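Local coordinates for uncharacterized protein (Desulfotomaculum acetoxidans, PDB 3U4Y) that is of unknown function but folds as a seven-bladed beta-propeller of the lactonase family, at residues 38-43 with 56-61; 84-89 with 98-103. All blocks are in the same frame, centred on the assembly; numbering follows the deposited sequence.

Contact 1: 38-43 with 56-61; sequences LGYDFV and VTSDFC
Asp41 makes two different bonds to segment 56-61, one from its backbone and one from its side chain. Asp41 O accepts Asp59 N at 3.0 Å, in the carbonyl plane and on a lone pair. The Asp41 carboxylate, with CG anti to the backbone N (chi1 -166°), reaches past Asp59 to Phe60, where Asp41 OD2 takes Phe60 N at 2.5 Å through its anti lone pair, nearly straight at 166°. An alanine here would remove the carboxylate and would probably loosen the chain at Phe60, while the backbone bond to Asp59 could persist. The carboxylates of Asp41 and Asp59 run side by side, their planes 9° apart and their OD2 atoms separated by 4.2 Å; the N-H donors, Phe60 N to Asp41 OD2 and, weakly, Leu104 N to Asp59 OD2, would probably offset the repulsion of like charges.

Beyond Asp41, the 3.1 Å bond from Val43 N to Thr57 O has its donor above the carbonyl plane. The two backbone bonds flank Phe42 and Ser58, an antiparallel non-hydrogen-bonded pair whose CA atoms are 4.3 Å apart. The same Thr57 O lies in plane at the edge of the Phe42 ring. Val56 CG1 makes an off-centre CH-pi contact 4.1 Å from the centroid of that ring, while Tyr40 CB lies over one face. Cys61 CB sits at the edge of the Tyr40 ring, 3.5 Å from Tyr40 CD1.

Further out, Val15 packs against both Phe42 and Val56, Ser58 OG bonds to Thr63 N, and an inverse gamma turn centred on Asp41 leads into strand 42-47. The arrangement is the open end of a beta hairpin, strands 42-47 and 53-58, the first two strands of a four-stranded antiparallel propeller blade.

Contact 2: 84-89 with 98-103; sequences SSMADV and AVTVTG
The Thr100 side chain touches Met86, Ala87, Asp88 and Val89 of segment 84-89. Thr100 CB lies 4.0 Å from CG of selenomethionine Met86. From CB the chain forks. Thr100 CG2 approaches Met86 CB to 3.3 Å and sits obliquely across the start of that side chain, also touching Ala87 N and Asp88 O. The Thr100 and Val89 side chains lie side by side, and Thr100 OG1 comes 3.9 Å from Val89 CG1; the polar partner of this hydroxyl is Gln111 O, through a weak hydrogen bond to the neighbouring strand 109-114.

The backbone holds the two segments together at Val101. Val101 O accepts Ala87 N at 2.8 Å, the donor almost in line with the C=O axis (172°), while Val101 N donates its N-H to Asp88 O at 3.3 Å, in the carbonyl plane. Val101 thus bonds to two successive residues, Ala87 and Asp88, next to the antiparallel non-hydrogen-bonded pair of Val89 and Thr100 (CA-CA 4.7 Å). At the other end, Ser85 OG accepts Gly103 N at 2.9 Å with an N-H...O angle of 153°, and also bonds to Asn105 O.

All the touching residues are buried, so the chemistry implies a division of labour: main-chain bonds and one serine hydroxyl satisfy polar groups in the interior, while methyl and methylene groups fill the interface between them.

How the contacts relate
Contact 1 closes before contact 2 opens along the chain, and their centres lie 11 Å apart on the same side of the molecule. They belong to successive blades: contact 1 to the sheet of strands 42-47, 53-58, 63-68 and 75-81, contact 2 to the sheet of strands 89-91, 97-100, 109-114 and 119-125. Segment 84-89 runs from the connection between these sheets into strand 89-91. The two contacts touch directly, since Thr57 OG1 and Ala87 O form a probable hydrogen bond at 2.8 Å and Asp59 O packs on Ser85 CB. Contact 1 joins the first two strands of its blade; contact 2 joins the lead-in to strand 89-91, and its first residue, to strand 97-100 and the residues after it. Together they form part of the interface between adjacent blades.

Contact 1: 38-43 with 56-61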
loop_
_atom_site.group_PDB
_atom_site.type_symbol
_atom_site.label_atom_id
_atom_site.label_comp_id
_atom_site.label_asym_id
_atom_site.label_seq_id
_atom_site.Cartn_x
_atom_site.Cartn_y
_atom_site.Cartn_z
ATOM N N LEU A 38 11.427 -13.738 11.637
ATOM C CA LEU A 38 11.366 -15.016 10.921
ATOM C C LEU A 38 12.506 -15.289 9.927
ATOM O O LEU A 38 12.574 -16.375 9.354
ATOM C CB LEU A 38 10.044 -15.149 10.170
ATOM C CG LEU A 38 8.769 -15.295 10.988
ATOM C CD1 LEU A 38 8.002 -13.992 10.985
ATOM C CD2 LEU A 38 7.920 -16.402 10.391
ATOM N N GLY A 39 13.377 -14.308 9.709
ATOM C CA GLY A 39 14.458 -14.446 8.758
ATOM C C GLY A 39 14.009 -14.521 7.311
ATOM O O GLY A 39 14.460 -15.385 6.560
ATOM N N TYR A 40 13.116 -13.617 6.909
ATOM C CA TYR A 40 12.752 -13.489 5.498
ATOM C C TYR A 40 13.066 -12.119 4.944
ATOM O O TYR A 40 13.438 -11.199 5.663
ATOM C CB TYR A 40 11.282 -13.782 5.236
ATOM C CG TYR A 40 10.899 -15.234 5.294
ATOM C CD1 TYR A 40 10.820 -15.992 4.151
ATOM C CD2 TYR A 40 10.585 -15.837 6.501
ATOM C CE1 TYR A 40 10.459 -17.312 4.208
ATOM C CE2 TYR A 40 10.230 -17.158 6.570
ATOM C CZ TYR A 40 10.166 -17.894 5.422
ATOM O OH TYR A 40 9.810 -19.222 5.489
ATOM N N ASP A 41 12.869 -12.022 3.639
ATOM C CA ASP A 41 13.190 -10.870 2.825
ATOM C C ASP A 41 11.961 -9.925 2.743
ATOM O O ASP A 41 11.413 -9.668 1.656
ATOM C CB ASP A 41 13.559 -11.433 1.449
ATOM C CG ASP A 41 14.235 -10.438 0.583
ATOM O OD1 ASP A 41 14.972 -9.591 1.127
ATOM O OD2 ASP A 41 14.033 -10.504 -0.647
ATOM N N PHE A 42 11.527 -9.415 3.897
ATOM C CA PHE A 42 10.219 -8.745 4.014
ATOM C C PHE A 42 10.074 -7.417 3.256
ATOM O O PHE A 42 10.996 -6.604 3.210
ATOM C CB PHE A 42 9.842 -8.529 5.481
ATOM C CG PHE A 42 9.461 -9.790 6.207
ATOM C CD1 PHE A 42 8.758 -10.795 5.564
ATOM C CD2 PHE A 42 9.810 -9.969 7.543
ATOM C CE1 PHE A 42 8.409 -11.954 6.239
ATOM C CE2 PHE A 42 9.470 -11.123 8.220
ATOM C CZ PHE A 42 8.770 -12.117 7.564
ATOM N N VAL A 43 8.891 -7.204 2.681
ATOM C CA VAL A 43 8.625 -5.998 1.903
ATOM C C VAL A 43 7.412 -5.213 2.418
ATOM O O VAL A 43 7.581 -4.193 3.075
ATOM C CB VAL A 43 8.504 -6.289 0.376
ATOM C CG1 VAL A 43 8.368 -4.999 -0.394
ATOM C CG2 VAL A 43 9.726 -7.067 -0.131
ATOM N N VAL A 56 2.254 -10.542 5.407
ATOM C CA VAL A 56 3.556 -9.970 5.041
ATOM C C VAL A 56 4.144 -10.691 3.835
ATOM O O VAL A 56 3.999 -11.896 3.693
ATOM C CB VAL A 56 4.579 -10.016 6.189
ATOM C CG1 VAL A 56 5.629 -8.958 5.981
ATOM C CG2 VAL A 56 3.913 -9.766 7.501
ATOM N N THR A 57 4.814 -9.950 2.967
ATOM C CA THR A 57 5.363 -10.516 1.742
ATOM C C THR A 57 6.888 -10.561 1.799
ATOM O O THR A 57 7.507 -9.926 2.650
ATOM C CB THR A 57 4.923 -9.695 0.503
ATOM O OG1 THR A 57 5.099 -8.304 0.780
ATOM C CG2 THR A 57 3.462 -9.947 0.170
ATOM N N SER A 58 7.495 -11.326 0.902
ATOM C CA SER A 58 8.942 -11.313 0.790
ATOM C C SER A 58 9.338 -11.455 -0.665
ATOM O O SER A 58 8.637 -12.083 -1.470
ATOM C CB SER A 58 9.595 -12.381 1.674
ATOM O OG SER A 58 9.279 -13.700 1.257
ATOM N N ASP A 59 10.471 -10.842 -0.984
ATOM C CA ASP A 59 10.935 -10.688 -2.350
ATOM C C ASP A 59 11.700 -11.918 -2.803
ATOM O O ASP A 59 11.140 -12.783 -3.476
ATOM C CB ASP A 59 11.837 -9.456 -2.433
ATOM C CG ASP A 59 12.137 -9.048 -3.849
ATOM O OD1 ASP A 59 11.462 -9.568 -4.756
ATOM O OD2 ASP A 59 13.025 -8.192 -4.055
ATOM N N PHE A 60 12.979 -11.979 -2.424
ATOM C CA PHE A 60 13.924 -12.994 -2.902
ATOM C C PHE A 60 13.658 -14.332 -2.206
ATOM O O PHE A 60 13.926 -15.406 -2.763
ATOM C CB PHE A 60 15.372 -12.478 -2.732
ATOM C CG PHE A 60 16.441 -13.532 -2.865
ATOM C CD1 PHE A 60 16.449 -14.427 -3.926
ATOM C CD2 PHE A 60 17.473 -13.604 -1.933
ATOM C CE1 PHE A 60 17.453 -15.394 -4.040
ATOM C CE2 PHE A 60 18.475 -14.563 -2.044
ATOM C CZ PHE A 60 18.465 -15.456 -3.098
ATOM N N CYS A 61 13.077 -14.262 -1.010
ATOM C CA CYS A 61 12.602 -15.459 -0.329
ATOM C C CYS A 61 11.244 -15.955 -0.865
ATOM O O CYS A 61 10.762 -17.004 -0.466
ATOM C CB CYS A 61 12.536 -15.222 1.188
ATOM S SG CYS A 61 14.147 -15.167 2.073
#

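Contact 2: 84-89 with 98-103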
loop_
_atom_site.group_PDB
_atom_site.type_symbol
_atom_site.label_atom_id
_atom_site.label_comp_id
_atom_site.label_asym_id
_atom_site.label_seq_id
_atom_site.Cartn_x
_atom_site.Cartn_y
_atom_site.Cartn_z
ATOM N N SER A 84 6.857 -17.054 -7.593
ATOM C CA SER A 84 7.912 -16.059 -7.783
ATOM C C SER A 84 7.884 -15.006 -6.679
ATOM O O SER A 84 7.119 -15.129 -5.724
ATOM C CB SER A 84 7.784 -15.388 -9.149
ATOM O OG SER A 84 6.557 -14.682 -9.258
ATOM N N SER A 85 8.716 -13.973 -6.814
ATOM C CA SER A 85 8.851 -12.949 -5.775
ATOM C C SER A 85 7.576 -12.130 -5.512
ATOM O O SER A 85 6.626 -12.166 -6.296
ATOM C CB SER A 85 9.970 -11.994 -6.136
ATOM O OG SER A 85 9.476 -10.994 -7.010
HETATM N N MSE A 86 7.581 -11.366 -4.419
HETATM C CA MSE A 86 6.411 -10.617 -3.979
HETATM C C MSE A 86 6.767 -9.258 -3.395
HETATM O O MSE A 86 7.817 -9.121 -2.768
HETATM C CB MSE A 86 5.697 -11.397 -2.884
HETATM C CG MSE A 86 4.951 -12.604 -3.357
HETATM SE SE MSE A 86 4.611 -13.784 -1.859
HETATM C CE MSE A 86 4.487 -15.453 -2.867
ATOM N N ALA A 87 5.893 -8.262 -3.567
ATOM C CA ALA A 87 6.113 -6.974 -2.909
ATOM C C ALA A 87 4.828 -6.273 -2.438
ATOM O O ALA A 87 4.369 -6.554 -1.341
ATOM C CB ALA A 87 7.000 -6.053 -3.755
ATOM N N ASP A 88 4.251 -5.358 -3.217
ATOM C CA ASP A 88 3.023 -4.707 -2.747
ATOM C C ASP A 88 1.958 -5.795 -2.556
ATOM O O ASP A 88 1.959 -6.812 -3.268
ATOM C CB ASP A 88 2.543 -3.557 -3.680
ATOM C CG ASP A 88 1.644 -2.506 -2.951
ATOM O OD1 ASP A 88 1.450 -2.602 -1.715
ATOM O OD2 ASP A 88 1.136 -1.567 -3.612
ATOM N N VAL A 89 1.093 -5.602 -1.558
ATOM C CA VAL A 89 -0.080 -6.450 -1.367
ATOM C C VAL A 89 -1.297 -5.636 -1.091
ATOM O O VAL A 89 -1.240 -4.628 -0.389
ATOM C CB VAL A 89 0.018 -7.346 -0.125
ATOM C CG1 VAL A 89 0.017 -8.791 -0.522
ATOM C CG2 VAL A 89 1.214 -6.968 0.728
ATOM N N ALA A 98 -5.758 -12.297 -0.688
ATOM C CA ALA A 98 -4.665 -11.334 -0.700
ATOM C C ALA A 98 -4.043 -11.431 -2.060
ATOM O O ALA A 98 -3.878 -12.532 -2.574
ATOM C CB ALA A 98 -3.637 -11.682 0.349
ATOM N N VAL A 99 -3.706 -10.291 -2.660
ATOM C CA VAL A 99 -3.111 -10.306 -3.992
ATOM C C VAL A 99 -1.766 -9.600 -4.011
ATOM O O VAL A 99 -1.600 -8.524 -3.420
ATOM C CB VAL A 99 -4.024 -9.698 -5.046
ATOM C CG1 VAL A 99 -3.370 -9.814 -6.375
ATOM C CG2 VAL A 99 -5.342 -10.427 -5.083
ATOM N N THR A 100 -0.808 -10.226 -4.694
ATOM C CA THR A 100 0.574 -9.785 -4.641
ATOM C C THR A 100 1.154 -9.516 -6.010
ATOM O O THR A 100 0.851 -10.190 -6.991
ATOM C CB THR A 100 1.460 -10.840 -3.995
ATOM O OG1 THR A 100 0.683 -11.603 -3.071
ATOM C CG2 THR A 100 2.610 -10.185 -3.271
ATOM N N VAL A 101 2.029 -8.531 -6.057
ATOM C CA VAL A 101 2.657 -8.166 -7.296
ATOM C C VAL A 101 4.170 -8.369 -7.173
ATOM O O VAL A 101 4.718 -8.448 -6.069
ATOM C CB VAL A 101 2.238 -6.728 -7.677
ATOM C CG1 VAL A 101 3.418 -5.890 -8.178
ATOM C CG2 VAL A 101 1.113 -6.789 -8.687
ATOM N N THR A 102 4.839 -8.468 -8.313
ATOM C CA THR A 102 6.251 -8.803 -8.343
ATOM C C THR A 102 7.152 -7.822 -7.604
ATOM O O THR A 102 6.806 -6.651 -7.424
ATOM C CB THR A 102 6.744 -8.879 -9.775
ATOM O OG1 THR A 102 8.005 -9.557 -9.811
ATOM C CG2 THR A 102 6.886 -7.485 -10.330
ATOM N N GLY A 103 8.309 -8.335 -7.180
ATOM C CA GLY A 103 9.390 -7.541 -6.619
ATOM C C GLY A 103 10.591 -7.562 -7.567
ATOM O O GLY A 103 10.431 -7.692 -8.783
#